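Local atomic coordinates of flagellin (Burkholderia pseudomallei, PDB entry 4CFI), a protein that probably polymerises, as flagellins do, into the helical filament of the bacterial flagellum, and is recognised by the immune system. Residues T17-R22 with I51-R56; I210-K215 with T226-Y231. All coordinates share one frame; numbering follows the deposited sequence. Where two conformers were deposited one is given.

Contact 1: residues T17-R22 with I51-R56; sequences TNSLQR and ISEVNR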
ATOM      1  N   THR A  17      -0.411  13.933   8.504  1.00 10.75           N
ATOM      2  CA  THR A  17      -1.658  13.143   8.549  1.00 11.19           C
ATOM      3  C   THR A  17      -2.785  13.854   7.785  1.00 10.45           C
ATOM      4  O   THR A  17      -3.529  13.202   7.041  1.00 12.66           O
ATOM      5  CB  THR A  17      -2.073  12.870  10.011  1.00 12.62           C
ATOM      6  OG1 THR A  17      -1.102  12.005  10.603  1.00 16.65           O
ATOM      7  CG2 THR A  17      -3.440  12.215  10.100  1.00 15.23           C
ATOM      8  N   ASN A  18      -2.946  15.158   7.982  1.00 11.09           N
ATOM      9  CA  ASN A  18      -3.983  15.900   7.262  1.00  9.95           C
ATOM     10  C   ASN A  18      -3.824  15.736   5.734  1.00  9.16           C
ATOM     11  O   ASN A  18      -4.802  15.482   5.023  1.00  9.96           O
ATOM     12  CB  ASN A  18      -4.001  17.396   7.657  1.00  9.95           C
ATOM     13  CG  ASN A  18      -4.817  17.702   8.932  1.00 11.94           C
ATOM     14  OD1 ASN A  18      -6.009  17.964   8.850  1.00 14.65           O
ATOM     15  ND2 ASN A  18      -4.160  17.761  10.080  1.00 13.17           N
ATOM     16  N   SER A  19      -2.600  15.887   5.228  1.00  8.05           N
ATOM     17  CA  SER A  19      -2.372  15.813   3.776  1.00  8.19           C
ATOM     18  C   SER A  19      -2.520  14.391   3.241  1.00  8.77           C
ATOM     19  O   SER A  19      -3.053  14.197   2.148  1.00  9.57           O
ATOM     20  CB  SER A  19      -1.015  16.390   3.367  1.00  8.44           C
ATOM     21  OG  SER A  19      -1.050  17.819   3.347  1.00  8.73           O
ATOM     22  N   LEU A  20      -2.071  13.400   4.008  1.00  9.45           N
ATOM     23  CA  LEU A  20      -2.222  12.001   3.583  1.00  8.78           C
ATOM     24  C   LEU A  20      -3.699  11.585   3.587  1.00  9.52           C
ATOM     25  O   LEU A  20      -4.152  10.953   2.622  1.00 11.44           O
ATOM     26  CB  LEU A  20      -1.384  11.079   4.466  1.00  9.16           C
ATOM     27  CG  LEU A  20       0.130  11.316   4.421  1.00 10.13           C
ATOM     28  CD1 LEU A  20       0.834  10.515   5.506  1.00 10.64           C
ATOM     29  CD2 LEU A  20       0.774  11.035   3.070  1.00 10.82           C
ATOM     30  N   GLN A  21      -4.438  11.956   4.641  1.00 10.39           N
ATOM     31  CA  GLN A  21      -5.886  11.680   4.726  1.00 10.51           C
ATOM     32  C   GLN A  21      -6.621  12.356   3.551  1.00 11.38           C
ATOM     33  O   GLN A  21      -7.601  11.809   3.040  1.00 13.64           O
ATOM     34  CB  GLN A  21      -6.493  12.086   6.099  1.00 13.31           C
ATOM     35  CG  GLN A  21      -6.062  11.121   7.220  1.00 12.24           C
ATOM     36  CD  GLN A  21      -6.571  11.401   8.645  0.50 12.49           C
ATOM     37  OE1 GLN A  21      -6.999  12.508   8.998  1.00 18.43           O
ATOM     38  NE2 GLN A  21      -6.465  10.384   9.497  1.00 12.56           N
ATOM     39  N   ARG A  22      -6.138  13.514   3.106  1.00 10.51           N
ATOM     40  CA  ARG A  22      -6.743  14.229   1.978  1.00 10.22           C
ATOM     41  C   ARG A  22      -6.502  13.461   0.682  1.00 10.57           C
ATOM     42  O   ARG A  22      -7.414  13.306  -0.128  1.00 11.66           O
ATOM     43  CB  ARG A  22      -6.191  15.657   1.875  1.00  9.27           C
ATOM     44  CG  ARG A  22      -6.781  16.466   0.739  1.00  9.73           C
ATOM     45  CD  ARG A  22      -8.234  16.856   0.987  1.00 10.15           C
ATOM     46  NE  ARG A  22      -8.748  17.655  -0.131  1.00 11.14           N
ATOM     47  CZ  ARG A  22      -8.446  18.931  -0.351  1.00 10.35           C
ATOM     48  NH1 ARG A  22      -7.672  19.602   0.481  1.00  9.96           N
ATOM     49  NH2 ARG A  22      -8.930  19.552  -1.407  1.00 11.12           N
ATOM     50  N   ILE A  51       0.937  16.582  -2.244  1.00  8.65           N
ATOM     51  CA  ILE A  51       2.307  16.100  -2.293  1.00  8.76           C
ATOM     52  C   ILE A  51       3.272  17.264  -2.015  1.00  8.39           C
ATOM     53  O   ILE A  51       4.250  17.103  -1.277  1.00  8.96           O
ATOM     54  CB  ILE A  51       2.618  15.395  -3.628  1.00  9.35           C
ATOM     55  CG1 ILE A  51       1.802  14.100  -3.757  1.00  9.01           C
ATOM     56  CG2 ILE A  51       4.085  15.026  -3.681  1.00  9.36           C
ATOM     57  CD1 ILE A  51       1.827  13.478  -5.144  1.00  9.27           C
ATOM     58  N   SER A  52       2.990  18.433  -2.587  0.75  8.35           N
ATOM     59  CA  SER A  52       3.808  19.620  -2.326  0.75  8.57           C
ATOM     60  C   SER A  52       3.808  19.986  -0.835  0.75  7.90           C
ATOM     61  O   SER A  52       4.852  20.342  -0.272  0.75  7.65           O
ATOM     62  CB  SER A  52       3.333  20.817  -3.171  0.75  9.29           C
ATOM     63  OG  SER A  52       3.514  20.590  -4.561  0.75 12.36           O
ATOM     64  N   GLU A  53       2.654  19.881  -0.189  1.00  7.81           N
ATOM     65  CA  GLU A  53       2.564  20.155   1.236  1.00  8.21           C
ATOM     66  C   GLU A  53       3.333  19.117   2.053  1.00  7.57           C
ATOM     67  O   GLU A  53       4.014  19.500   3.003  1.00  8.35           O
ATOM     68  CB  GLU A  53       1.092  20.298   1.660  1.00  8.55           C
ATOM     69  CG  GLU A  53       0.862  20.652   3.122  1.00  8.41           C
ATOM     70  CD  GLU A  53       1.340  22.023   3.561  1.00 10.57           C
ATOM     71  OE1 GLU A  53       1.866  22.833   2.780  1.00 11.93           O
ATOM     72  OE2 GLU A  53       1.157  22.289   4.752  1.00 14.21           O
ATOM     73  N   VAL A  54       3.264  17.835   1.680  1.00  7.88           N
ATOM     74  CA  VAL A  54       4.087  16.803   2.317  1.00  7.74           C
ATOM     75  C   VAL A  54       5.572  17.176   2.242  1.00  7.27           C
ATOM     76  O   VAL A  54       6.287  17.123   3.244  1.00  8.03           O
ATOM     77  CB  VAL A  54       3.835  15.419   1.674  1.00  8.38           C
ATOM     78  CG1 VAL A  54       4.857  14.394   2.127  1.00  9.01           C
ATOM     79  CG2 VAL A  54       2.429  14.927   1.985  1.00  9.79           C
ATOM     80  N   ASN A  55       6.037  17.557   1.050  1.00  7.73           N
ATOM     81  CA  ASN A  55       7.433  17.929   0.882  1.00  7.78           C
ATOM     82  C   ASN A  55       7.798  19.199   1.645  1.00  7.31           C
ATOM     83  O   ASN A  55       8.941  19.305   2.114  1.00  8.58           O
ATOM     84  CB  ASN A  55       7.823  18.054  -0.602  1.00  9.13           C
ATOM     85  CG  ASN A  55       7.909  16.717  -1.308  1.00  9.52           C
ATOM     86  OD1 ASN A  55       7.476  16.574  -2.465  1.00 12.74           O
ATOM     87  ND2 ASN A  55       8.467  15.748  -0.651  1.00  8.57           N
ATOM     88  N   ARG A  56       6.864  20.137   1.776  1.00  7.11           N
ATOM     89  CA  ARG A  56       7.113  21.323   2.594  1.00  7.34           C
ATOM     90  C   ARG A  56       7.272  20.956   4.067  1.00  7.24           C
ATOM     91  O   ARG A  56       8.178  21.436   4.754  1.00  8.06           O
ATOM     92  CB  ARG A  56       5.999  22.355   2.439  1.00  7.76           C
ATOM     93  CG  ARG A  56       6.349  23.728   3.005  1.00  8.35           C
ATOM     94  CD  ARG A  56       5.128  24.631   3.209  1.00  9.54           C
ATOM     95  NE  ARG A  56       4.168  24.030   4.122  1.00  9.84           N
ATOM     96  CZ  ARG A  56       4.346  23.916   5.431  1.00 10.97           C
ATOM     97  NH1 ARG A  56       5.412  24.437   6.042  1.00 10.56           N
ATOM     98  NH2 ARG A  56       3.442  23.277   6.155  1.00 11.73           N
TER
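Ser19 and Val54 meet where two antiparallel helices run side by side; the axes of segments 17-22 and 51-56 approach to 9.3 Å at an angle of 160°. Both side chains leave the backbone toward the partner helix. The CB of Ser19 lies 4.0 Å from CG2 of Val54, the branch beside the valine's own backbone N. A small serine suits this place because it lets the branched valine come in close.

The hydroxyl lies alongside the aliphatic part of Glu53, with Ser19 OG 3.4 Å from Glu53 CG, and is satisfied by a hydrogen bond with Gln50. Glu53 leaves with CG anti to its backbone N (chi1 -177°) and then bends at chi2, laying its methylenes against the serine while the carboxylate forms a salt bridge with Arg56. The arginine grips side-on: Arg56 NE reaches Glu53 OE1 at 2.9 Å, and NH2 takes OE2. Both oxygens lie in the guanidinium plane, whereas the nitrogens approach from above the carboxylate plane, over 40° out of it.

Leu20 reaches Val54 more loosely and also packs on Ile237, Leu241 and Val244 of helix 227-257. Helices 2-31 and 37-60 thus form an antiparallel hairpin, with helix 227-257 against the first and the loop residue Ala98 against Val54.

Contact 2: residues I210-K215 with T226-Y231; sequences INAVNK and TQTGAY
Ala212 and Val213, near the C-terminal end of helix 197-213, face Thr228 and Tyr231 in the first turns of helix 227-257. The backbones come nearest at Val213 and Tyr231, whose CA atoms are 6.3 Å apart. On the first segment the backbone N of Lys215 bonds to O of Ala212. The second helix begins after Thr226, the N-cap residue: Thr226 OG1 accepts from Gly229 N at 3.1 Å, taking up an amide that has no earlier carbonyl within the helix.

Across the gap, Ala212 CB meets Thr228 CG2 at 3.5 Å. Thr228 sets that methyl anti to its backbone N (chi1 -66° for OG1), which turns the carbon branch rather than the hydroxyl to the alanine. A residue as small as alanine fits such a close approach.

The two helices are joined by a ten-residue connection without helix or strand, the return from the D2 part of flagellin, to which segment 210-215 belongs, into the long C-terminal helix that leads back along the N-terminal helices.

Val213 CG2 touches Tyr231 CB at 3.7 Å, the two side chains meeting at a slant, and Val213 also touches Leu112 of strand 111-119. A branched, apolar valine suits this place because it can fill the gap between the tyrosine's CB and that leucine. Tyr231 needs only its CB for the contact; the ring leads away from the meeting point, with Gln227 O over one face, nearer its edge than its centre, 3.4 Å above the ring plane. Tyr231 and Ala230 also touch Ser31 of helix 2-31, and Gln232 NE2 bonds to the carbonyl of Ala212.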
ATOM      1  N   ILE A 210      -3.796  -5.926 -10.824  1.00  6.94           N
ATOM      2  CA  ILE A 210      -3.381  -6.536  -9.568  1.00  6.92           C
ATOM      3  C   ILE A 210      -1.873  -6.411  -9.365  1.00  6.97           C
ATOM      4  O   ILE A 210      -1.425  -6.048  -8.266  1.00  7.89           O
ATOM      5  CB  ILE A 210      -3.816  -8.006  -9.508  1.00  6.44           C
ATOM      6  CG1 ILE A 210      -5.348  -8.097  -9.400  1.00  7.02           C
ATOM      7  CG2 ILE A 210      -3.160  -8.701  -8.330  1.00  6.92           C
ATOM      8  CD1 ILE A 210      -5.952  -9.465  -9.712  1.00  7.60           C
ATOM      9  N   ASN A 211      -1.091  -6.679 -10.405  1.00  6.83           N
ATOM     10  CA  ASN A 211       0.366  -6.568 -10.269  1.00  7.96           C
ATOM     11  C   ASN A 211       0.818  -5.130  -9.980  1.00  8.46           C
ATOM     12  O   ASN A 211       1.789  -4.922  -9.252  1.00  9.71           O
ATOM     13  CB  ASN A 211       1.096  -7.138 -11.491  1.00  8.51           C
ATOM     14  CG  ASN A 211       1.218  -8.654 -11.451  1.00  8.08           C
ATOM     15  OD1 ASN A 211       0.974  -9.376 -12.449  1.00 10.19           O
ATOM     16  ND2 ASN A 211       1.616  -9.154 -10.309  1.00  6.30           N
ATOM     17  N   ALA A 212       0.134  -4.138 -10.545  1.00  9.03           N
ATOM     18  CA  ALA A 212       0.454  -2.728 -10.284  1.00  9.40           C
ATOM     19  C   ALA A 212       0.045  -2.320  -8.861  1.00  9.01           C
ATOM     20  O   ALA A 212       0.819  -1.670  -8.158  1.00  9.69           O
ATOM     21  CB  ALA A 212      -0.217  -1.834 -11.308  1.00 10.62           C
ATOM     22  N   VAL A 213      -1.155  -2.701  -8.424  1.00  9.15           N
ATOM     23  CA  VAL A 213      -1.640  -2.389  -7.069  1.00  9.02           C
ATOM     24  C   VAL A 213      -0.745  -3.058  -6.014  1.00  8.08           C
ATOM     25  O   VAL A 213      -0.544  -2.515  -4.921  1.00  8.89           O
ATOM     26  CB  VAL A 213      -3.138  -2.751  -6.901  1.00  9.64           C
ATOM     27  CG1 VAL A 213      -3.624  -2.498  -5.486  1.00 10.58           C
ATOM     28  CG2 VAL A 213      -3.978  -1.925  -7.865  1.00 10.48           C
ATOM     29  N   ASN A 214      -0.197  -4.229  -6.346  1.00  7.75           N
ATOM     30  CA  ASN A 214       0.721  -4.932  -5.476  1.00  7.03           C
ATOM     31  C   ASN A 214       2.046  -4.190  -5.261  1.00  7.93           C
ATOM     32  O   ASN A 214       2.743  -4.472  -4.298  1.00  8.36           O
ATOM     33  CB  ASN A 214       1.018  -6.308  -6.082  1.00  7.42           C
ATOM     34  CG  ASN A 214       1.570  -7.294  -5.064  1.00  6.48           C
ATOM     35  OD1 ASN A 214       1.064  -7.385  -3.970  1.00  7.29           O
ATOM     36  ND2 ASN A 214       2.585  -8.061  -5.440  1.00  7.30           N
ATOM     37  N   LYS A 215       2.380  -3.257  -6.151  0.50  8.16           N
ATOM     38  CA  LYS A 215       3.649  -2.545  -6.106  0.50  8.93           C
ATOM     39  C   LYS A 215       3.377  -1.042  -6.237  0.50  9.08           C
ATOM     40  O   LYS A 215       3.748  -0.408  -7.238  0.50 10.98           O
ATOM     41  CB  LYS A 215       4.569  -3.038  -7.222  0.50 10.65           C
ATOM     42  CG  LYS A 215       6.045  -3.063  -6.845  0.50 13.67           C
ATOM     43  CD  LYS A 215       6.627  -1.694  -6.563  0.50 16.37           C
ATOM     44  CE  LYS A 215       7.794  -1.865  -5.609  0.50 15.29           C
ATOM     45  NZ  LYS A 215       8.241  -0.669  -4.845  0.50 14.64           N
ATOM     46  N   THR A 226      -5.879   7.597 -13.295  1.00 12.24           N
ATOM     47  CA  THR A 226      -6.333   6.326 -13.845  1.00 12.93           C
ATOM     48  C   THR A 226      -6.816   5.475 -12.687  1.00 12.09           C
ATOM     49  O   THR A 226      -6.410   5.682 -11.531  1.00 12.73           O
ATOM     50  CB  THR A 226      -5.227   5.552 -14.567  1.00 12.48           C
ATOM     51  OG1 THR A 226      -4.226   5.148 -13.619  1.00 13.35           O
ATOM     52  CG2 THR A 226      -4.613   6.379 -15.679  1.00 14.06           C
ATOM     53  N   GLN A 227      -7.678   4.505 -12.982  0.50 12.16           N
ATOM     54  CA  GLN A 227      -8.263   3.659 -11.936  0.50 12.98           C
ATOM     55  C   GLN A 227      -7.182   2.878 -11.184  0.50 12.35           C
ATOM     56  O   GLN A 227      -7.185   2.825  -9.946  0.50 13.17           O
ATOM     57  CB  GLN A 227      -9.287   2.683 -12.526  0.50 14.50           C
ATOM     58  CG  GLN A 227     -10.065   1.909 -11.469  0.50 16.54           C
ATOM     59  CD  GLN A 227     -11.143   2.753 -10.819  0.50 18.10           C
ATOM     60  OE1 GLN A 227     -11.212   3.955 -11.046  0.50 22.84           O
ATOM     61  NE2 GLN A 227     -11.999   2.127 -10.025  0.50 18.52           N
ATOM     62  N   THR A 228      -6.246   2.293 -11.928  1.00 11.17           N
ATOM     63  CA  THR A 228      -5.138   1.552 -11.318  1.00 10.56           C
ATOM     64  C   THR A 228      -4.317   2.481 -10.433  1.00  9.98           C
ATOM     65  O   THR A 228      -3.958   2.105  -9.323  1.00 10.93           O
ATOM     66  CB  THR A 228      -4.243   0.894 -12.383  1.00 11.91           C
ATOM     67  OG1 THR A 228      -5.009  -0.112 -13.056  1.00 13.84           O
ATOM     68  CG2 THR A 228      -2.985   0.274 -11.778  1.00 12.36           C
ATOM     69  N   GLY A 229      -4.047   3.692 -10.901  1.00 10.36           N
ATOM     70  CA  GLY A 229      -3.273   4.648 -10.119  1.00  9.69           C
ATOM     71  C   GLY A 229      -3.968   5.076  -8.846  1.00  9.81           C
ATOM     72  O   GLY A 229      -3.328   5.264  -7.818  1.00 10.64           O
ATOM     73  N   ALA A 230      -5.283   5.225  -8.900  1.00 10.08           N
ATOM     74  CA  ALA A 230      -6.086   5.527  -7.720  1.00 10.54           C
ATOM     75  C   ALA A 230      -6.030   4.398  -6.681  1.00 10.12           C
ATOM     76  O   ALA A 230      -5.897   4.644  -5.471  1.00 10.44           O
ATOM     77  CB  ALA A 230      -7.522   5.846  -8.112  1.00 10.90           C
ATOM     78  N   TYR A 231      -6.153   3.155  -7.152  1.00 10.04           N
ATOM     79  CA  TYR A 231      -6.020   2.014  -6.260  1.00 10.18           C
ATOM     80  C   TYR A 231      -4.609   1.927  -5.658  1.00  9.81           C
ATOM     81  O   TYR A 231      -4.465   1.625  -4.456  1.00 10.45           O
ATOM     82  CB  TYR A 231      -6.370   0.711  -6.974  1.00  9.96           C
ATOM     83  CG  TYR A 231      -7.830   0.550  -7.391  1.00 11.89           C
ATOM     84  CD1 TYR A 231      -8.869   1.205  -6.730  1.00 16.34           C
ATOM     85  CD2 TYR A 231      -8.171  -0.318  -8.428  1.00 12.06           C
ATOM     86  CE1 TYR A 231     -10.190   1.022  -7.118  1.00 17.75           C
ATOM     87  CE2 TYR A 231      -9.495  -0.508  -8.818  1.00 15.39           C
ATOM     88  CZ  TYR A 231     -10.498   0.152  -8.153  1.00 17.30           C
ATOM     89  OH  TYR A 231     -11.812  -0.027  -8.556  1.00 22.29           O
TER

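The two contacts follow in series along the chain, contact 1 being complete well before the first residue of contact 2; their centres lie about 20 Å apart and their nearest atoms about 10 Å, without touching. Contact 1 pairs helices 2-31 and 37-60 within the N-terminal helical region, whereas contact 2 joins helix 197-213 to helix 227-257, after the chain has passed through the three-stranded antiparallel sheet 111-119, 135-142 and 148-152. Helix 227-257 links them: its first turns belong to contact 2, and farther along it packs against Leu20 of contact 1. The chain therefore goes out from a helical bundle and returns to it, an arrangement consistent with flagellins, whose N- and C-terminal parts build one helical domain.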